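Local coordinates for 75aa long hypothetical regulatory protein AsnC (PDB 2CVI) that is of unknown function but belongs to the Lrp/AsnC ligand-binding family, forms a two-subunit assembly, and may bind a small regulatory ligand such as an amino acid, at residues A[3-8]-A[39-44]; A[15-20]-A[63-68]. One frame throughout, in Å; residues are numbered along the deposited sequence.

Contact 1: A[3-8]-A[39-44]; sequences TAFILM and DLIVKV
F5 lies with one ring face against K43, whose CG sits 4.0 Å from the ring centroid, displaced toward the rim, in a CH-pi contact. The lysine chain is extended (CG anti to the backbone N, chi1 -171°) and runs on past CZ, until CE presses against T3 CG2 at 3.5 Å. I41 CG2 meets the same ring at its edge, 3.7 Å from CD1, while I41 CG1 lies tight against L7 CD1 at 3.3 Å. An alanine in place of F5 would probably open a gap between K43 and I41 and take away the ring against which the lysine methylenes lie. On the other sheet face, V42 CG2 packs tightly against I6 CB (3.4 Å) and also meets M8 CE (3.6 Å), the methionine crossing the valine at about a right angle. At the start of strand 40-46 is a classic beta bulge, where M8 O accepts from D39 N (2.8 Å) and L40 N (3.2 Å). The two strands are the central pair of the ferredoxin-like sheet, between strands 28-33 and 66-77. Helices 15-23 and 49-59 pack on the V42 side; on the F5 side, the second subunit's I41 packs on the ring and its Y32 meets it edge-to-face, Y32 OH also hydrogen-bonding K43 NZ.

Contact 2: A[15-20]-A[63-68]; sequences EREVME and MPEIQM
V18 and I66 meet where helix 15-23 of the ferredoxin-like alpha-beta fold packs beside the type I beta turn M63-I66, which leads into strand 66-77, outermost in the sheet of this chain. The apolar part of the contact centres on the two methyls of V18. CG1, anti to the backbone N (chi1 163°), lies 3.7 Å from I66 CD1, and the two side chains cross obliquely. The same methyl has a looser neighbour in M63 SD at 4.5 Å. CG2 meets E65 CB at 3.7 Å, the valine and the glutamate sliding past each other in opposite directions. V18 thus rests chiefly on E65 and I66, with M63 more distant, and L40 of the sheet touches it as well.

Hydrogen bonds belong to each segment's own framework, with none passing between the two. The turn is closed by I66 N donating to M63 O at 2.9 Å, and the helix carries its regular i to i+4 bonds, such as M19 N to E15 O. Beyond the turn, Q67 and M68 of strand 66-77 both face V9 of strand 2-10, a classic beta bulge in strand 66-77.

The charged part lies at the outer margin, where E17 is exposed and E65 partly so. Two acidic groups approach here, which would probably be mildly repulsive, although the salt bridge from E17 OE1 to K21 NZ is likely to offset some of that cost. E17 reaches across with an extended chain, whereas E65 is bent at chi2. Their carboxylate planes are turned 61° apart, with E17 OE1 3.5 Å from E65 OE2.

Contact 1 is the core of the chain, contact 2 a partly buried junction near one end of the sheet, their centres 12 Å apart. The first joins two adjacent strands through backbone hydrogen bonds and apolar packing on both faces; the second has no hydrogen bond between its segments and combines a small apolar patch with two neighbouring acidic groups at the margin. They share the same sheet, since strand 2-10 of contact 1 neighbours strand 66-77, which begins in contact 2. They also touch directly: L40 CD2 lies 3.7 Å from V18 CG1, and M8 SD 3.8 Å from I66 CD1. The second subunit reaches only contact 1.

Contact 1: A[3-8]-A[39-44]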
loop_
_atom_site.group_PDB
_atom_site.type_symbol
_atom_site.label_atom_id
_atom_site.label_comp_id
_atom_site.label_asym_id
_atom_site.label_seq_id
_atom_site.Cartn_x
_atom_site.Cartn_y
_atom_site.Cartn_z
ATOM N N THR A 3 -7.835 7.923 -6.953
ATOM C CA THR A 3 -6.560 7.427 -6.474
ATOM C C THR A 3 -6.814 6.028 -5.918
ATOM O O THR A 3 -7.760 5.819 -5.168
ATOM C CB THR A 3 -6.029 8.320 -5.347
ATOM O OG1 THR A 3 -5.808 9.627 -5.892
ATOM C CG2 THR A 3 -4.723 7.780 -4.790
ATOM N N ALA A 4 -5.964 5.080 -6.289
ATOM C CA ALA A 4 -6.159 3.715 -5.802
ATOM C C ALA A 4 -4.847 2.969 -5.673
ATOM O O ALA A 4 -3.859 3.326 -6.290
ATOM C CB ALA A 4 -7.103 2.940 -6.776
ATOM N N PHE A 5 -4.838 1.951 -4.823
ATOM C CA PHE A 5 -3.679 1.086 -4.690
ATOM C C PHE A 5 -4.109 -0.278 -5.198
ATOM O O PHE A 5 -5.149 -0.799 -4.775
ATOM C CB PHE A 5 -3.257 0.951 -3.229
ATOM C CG PHE A 5 -2.498 2.125 -2.728
ATOM C CD1 PHE A 5 -1.105 2.156 -2.824
ATOM C CD2 PHE A 5 -3.174 3.227 -2.227
ATOM C CE1 PHE A 5 -0.393 3.262 -2.448
ATOM C CE2 PHE A 5 -2.492 4.370 -1.828
ATOM C CZ PHE A 5 -1.081 4.400 -1.941
ATOM N N ILE A 6 -3.343 -0.827 -6.130
ATOM C CA ILE A 6 -3.661 -2.152 -6.665
ATOM C C ILE A 6 -2.635 -3.132 -6.070
ATOM O O ILE A 6 -1.423 -2.943 -6.283
ATOM C CB ILE A 6 -3.559 -2.187 -8.202
ATOM C CG1 ILE A 6 -4.464 -1.140 -8.869
ATOM C CG2 ILE A 6 -4.018 -3.611 -8.677
ATOM C CD1 ILE A 6 -4.234 -1.035 -10.383
ATOM N N LEU A 7 -3.095 -4.130 -5.321
ATOM C CA LEU A 7 -2.222 -5.132 -4.699
ATOM C C LEU A 7 -2.202 -6.311 -5.648
ATOM O O LEU A 7 -3.261 -6.779 -6.062
ATOM C CB LEU A 7 -2.763 -5.540 -3.313
ATOM C CG LEU A 7 -2.747 -4.581 -2.103
ATOM C CD1 LEU A 7 -1.341 -4.368 -1.617
ATOM C CD2 LEU A 7 -3.469 -3.279 -2.406
ATOM N N MET A 8 -1.011 -6.794 -5.988
ATOM C CA MET A 8 -0.870 -7.841 -6.986
ATOM C C MET A 8 -0.120 -9.078 -6.567
ATOM O O MET A 8 0.853 -9.001 -5.809
ATOM C CB MET A 8 -0.151 -7.284 -8.215
ATOM C CG MET A 8 -0.725 -5.930 -8.735
ATOM S SD MET A 8 0.177 -5.461 -10.226
ATOM C CE MET A 8 -0.765 -3.943 -10.710
ATOM N N ASP A 39 2.727 -9.470 -3.774
ATOM C CA ASP A 39 4.068 -9.313 -4.325
ATOM C C ASP A 39 4.425 -7.943 -4.819
ATOM O O ASP A 39 5.613 -7.588 -4.902
ATOM C CB ASP A 39 4.250 -10.292 -5.495
ATOM C CG ASP A 39 4.018 -11.725 -5.079
ATOM O OD1 ASP A 39 4.757 -12.199 -4.180
ATOM O OD2 ASP A 39 3.125 -12.377 -5.651
ATOM N N LEU A 40 3.398 -7.207 -5.241
ATOM C CA LEU A 40 3.624 -5.879 -5.787
ATOM C C LEU A 40 2.492 -4.966 -5.376
ATOM O O LEU A 40 1.348 -5.393 -5.297
ATOM C CB LEU A 40 3.696 -5.951 -7.338
ATOM C CG LEU A 40 4.069 -4.753 -8.226
ATOM C CD1 LEU A 40 5.424 -4.189 -7.805
ATOM C CD2 LEU A 40 4.105 -5.205 -9.698
ATOM N N ILE A 41 2.818 -3.712 -5.066
ATOM C CA ILE A 41 1.798 -2.718 -4.734
ATOM C C ILE A 41 2.025 -1.545 -5.677
ATOM O O ILE A 41 3.133 -1.040 -5.803
ATOM C CB ILE A 41 1.919 -2.181 -3.332
ATOM C CG1 ILE A 41 1.637 -3.277 -2.333
ATOM C CG2 ILE A 41 0.867 -1.010 -3.137
ATOM C CD1 ILE A 41 1.733 -2.801 -0.916
ATOM N N VAL A 42 0.960 -1.103 -6.327
ATOM C CA VAL A 42 1.068 -0.008 -7.274
ATOM C C VAL A 42 0.039 1.069 -6.941
ATOM O O VAL A 42 -1.103 0.762 -6.566
ATOM C CB VAL A 42 0.865 -0.543 -8.707
ATOM C CG1 VAL A 42 1.705 -1.839 -8.877
ATOM C CG2 VAL A 42 -0.591 -0.798 -9.007
ATOM N N LYS A 43 0.456 2.332 -6.988
ATOM C CA LYS A 43 -0.452 3.451 -6.721
ATOM C C LYS A 43 -0.795 4.003 -8.095
ATOM O O LYS A 43 0.091 4.345 -8.880
ATOM C CB LYS A 43 0.186 4.589 -5.869
ATOM C CG LYS A 43 -0.855 5.653 -5.413
ATOM C CD LYS A 43 -0.232 6.849 -4.644
ATOM C CE LYS A 43 -1.306 7.761 -4.063
ATOM N NZ LYS A 43 -0.669 9.052 -3.632
ATOM N N VAL A 44 -2.091 4.079 -8.386
ATOM C CA VAL A 44 -2.557 4.632 -9.656
ATOM C C VAL A 44 -3.513 5.796 -9.434
ATOM O O VAL A 44 -4.163 5.924 -8.391
ATOM C CB VAL A 44 -3.325 3.594 -10.492
ATOM C CG1 VAL A 44 -2.425 2.459 -10.890
ATOM C CG2 VAL A 44 -4.494 3.070 -9.714
#

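Contact 2: A[15-20]-A[63-68]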
loop_
_atom_site.group_PDB
_atom_site.type_symbol
_atom_site.label_atom_id
_atom_site.label_comp_id
_atom_site.label_asym_id
_atom_site.label_seq_id
_atom_site.Cartn_x
_atom_site.Cartn_y
_atom_site.Cartn_z
ATOM N N GLU A 15 8.452 -9.872 -10.972
ATOM C CA GLU A 15 8.161 -8.624 -10.256
ATOM C C GLU A 15 8.728 -7.341 -10.851
ATOM O O GLU A 15 7.983 -6.376 -11.100
ATOM C CB GLU A 15 8.642 -8.724 -8.798
ATOM C CG GLU A 15 8.044 -9.867 -7.966
ATOM C CD GLU A 15 8.770 -11.181 -8.153
ATOM O OE1 GLU A 15 10.003 -11.159 -8.306
ATOM O OE2 GLU A 15 8.116 -12.246 -8.115
ATOM N N ARG A 16 10.042 -7.320 -11.051
ATOM C CA ARG A 16 10.721 -6.148 -11.582
ATOM C C ARG A 16 10.382 -5.879 -13.043
ATOM O O ARG A 16 10.256 -4.707 -13.429
ATOM C CB ARG A 16 12.247 -6.285 -11.412
ATOM C CG ARG A 16 12.772 -6.198 -9.969
ATOM C CD ARG A 16 14.309 -6.132 -9.981
ATOM N NE ARG A 16 14.902 -5.747 -8.699
ATOM C CZ ARG A 16 16.205 -5.536 -8.505
ATOM N NH1 ARG A 16 17.062 -5.668 -9.510
ATOM N NH2 ARG A 16 16.656 -5.191 -7.303
ATOM N N GLU A 17 10.261 -6.948 -13.846
ATOM C CA GLU A 17 9.909 -6.852 -15.274
ATOM C C GLU A 17 8.561 -6.174 -15.389
ATOM O O GLU A 17 8.375 -5.255 -16.198
ATOM C CB GLU A 17 9.791 -8.244 -15.922
ATOM C CG GLU A 17 9.010 -8.234 -17.260
ATOM C CD GLU A 17 8.792 -9.622 -17.876
ATOM O OE1 GLU A 17 7.898 -9.762 -18.736
ATOM O OE2 GLU A 17 9.512 -10.571 -17.521
ATOM N N VAL A 18 7.619 -6.663 -14.588
ATOM C CA VAL A 18 6.262 -6.135 -14.528
ATOM C C VAL A 18 6.302 -4.728 -13.933
ATOM O O VAL A 18 5.614 -3.845 -14.399
ATOM C CB VAL A 18 5.324 -7.044 -13.622
ATOM C CG1 VAL A 18 4.043 -6.284 -13.229
ATOM C CG2 VAL A 18 4.953 -8.317 -14.385
ATOM N N MET A 19 7.093 -4.553 -12.875
ATOM C CA MET A 19 7.214 -3.261 -12.190
ATOM C C MET A 19 7.671 -2.210 -13.210
ATOM O O MET A 19 7.130 -1.115 -13.276
ATOM C CB MET A 19 8.227 -3.388 -11.034
ATOM C CG MET A 19 7.726 -3.094 -9.583
ATOM S SD MET A 19 8.721 -1.741 -8.803
ATOM C CE MET A 19 10.383 -2.189 -9.217
ATOM N N GLU A 20 8.645 -2.545 -14.041
ATOM C CA GLU A 20 9.080 -1.557 -15.011
ATOM C C GLU A 20 8.056 -1.308 -16.098
ATOM O O GLU A 20 7.891 -0.168 -16.552
ATOM C CB GLU A 20 10.434 -1.925 -15.581
ATOM C CG GLU A 20 11.519 -1.755 -14.511
ATOM C CD GLU A 20 11.361 -0.449 -13.703
ATOM O OE1 GLU A 20 10.991 -0.531 -12.502
ATOM O OE2 GLU A 20 11.598 0.657 -14.271
ATOM N N MET A 63 -0.457 -8.375 -19.211
ATOM C CA MET A 63 0.695 -8.949 -18.516
ATOM C C MET A 63 0.240 -10.193 -17.771
ATOM O O MET A 63 -0.107 -10.137 -16.595
ATOM C CB MET A 63 1.286 -7.923 -17.537
ATOM C CG MET A 63 1.859 -6.718 -18.261
ATOM S SD MET A 63 2.193 -5.316 -17.169
ATOM C CE MET A 63 0.507 -4.792 -16.936
ATOM N N PRO A 64 0.250 -11.357 -18.438
ATOM C CA PRO A 64 -0.197 -12.566 -17.739
ATOM C C PRO A 64 0.638 -12.990 -16.531
ATOM O O PRO A 64 0.261 -13.886 -15.781
ATOM C CB PRO A 64 -0.257 -13.614 -18.855
ATOM C CG PRO A 64 0.792 -13.146 -19.840
ATOM C CD PRO A 64 0.619 -11.628 -19.839
ATOM N N GLU A 65 1.756 -12.296 -16.338
ATOM C CA GLU A 65 2.591 -12.562 -15.175
ATOM C C GLU A 65 1.833 -12.125 -13.907
ATOM O O GLU A 65 2.117 -12.573 -12.791
ATOM C CB GLU A 65 3.901 -11.764 -15.262
ATOM C CG GLU A 65 4.847 -12.153 -16.397
ATOM C CD GLU A 65 4.481 -11.570 -17.739
ATOM O OE1 GLU A 65 3.556 -10.747 -17.817
ATOM O OE2 GLU A 65 5.140 -11.934 -18.739
ATOM N N ILE A 66 0.874 -11.219 -14.078
ATOM C CA ILE A 66 0.077 -10.753 -12.944
ATOM C C ILE A 66 -1.121 -11.710 -12.813
ATOM O O ILE A 66 -2.019 -11.727 -13.669
ATOM C CB ILE A 66 -0.400 -9.308 -13.155
ATOM C CG1 ILE A 66 0.805 -8.367 -13.307
ATOM C CG2 ILE A 66 -1.247 -8.891 -11.965
ATOM C CD1 ILE A 66 0.475 -6.942 -13.723
ATOM N N GLN A 67 -1.134 -12.498 -11.757
ATOM C CA GLN A 67 -2.160 -13.538 -11.541
ATOM C C GLN A 67 -3.399 -13.136 -10.772
ATOM O O GLN A 67 -4.484 -13.734 -10.960
ATOM C CB GLN A 67 -1.492 -14.766 -10.855
ATOM C CG GLN A 67 -0.320 -15.310 -11.611
ATOM C CD GLN A 67 0.420 -16.388 -10.846
ATOM O OE1 GLN A 67 0.341 -16.458 -9.620
ATOM N NE2 GLN A 67 1.156 -17.220 -11.564
ATOM N N MET A 68 -3.273 -12.132 -9.896
ATOM C CA MET A 68 -4.402 -11.713 -9.097
ATOM C C MET A 68 -4.198 -10.275 -8.664
ATOM O O MET A 68 -3.072 -9.854 -8.424
ATOM C CB MET A 68 -4.546 -12.613 -7.848
ATOM C CG MET A 68 -5.816 -12.396 -7.020
ATOM S SD MET A 68 -5.647 -11.144 -5.722
ATOM C CE MET A 68 -5.243 -12.182 -4.253
#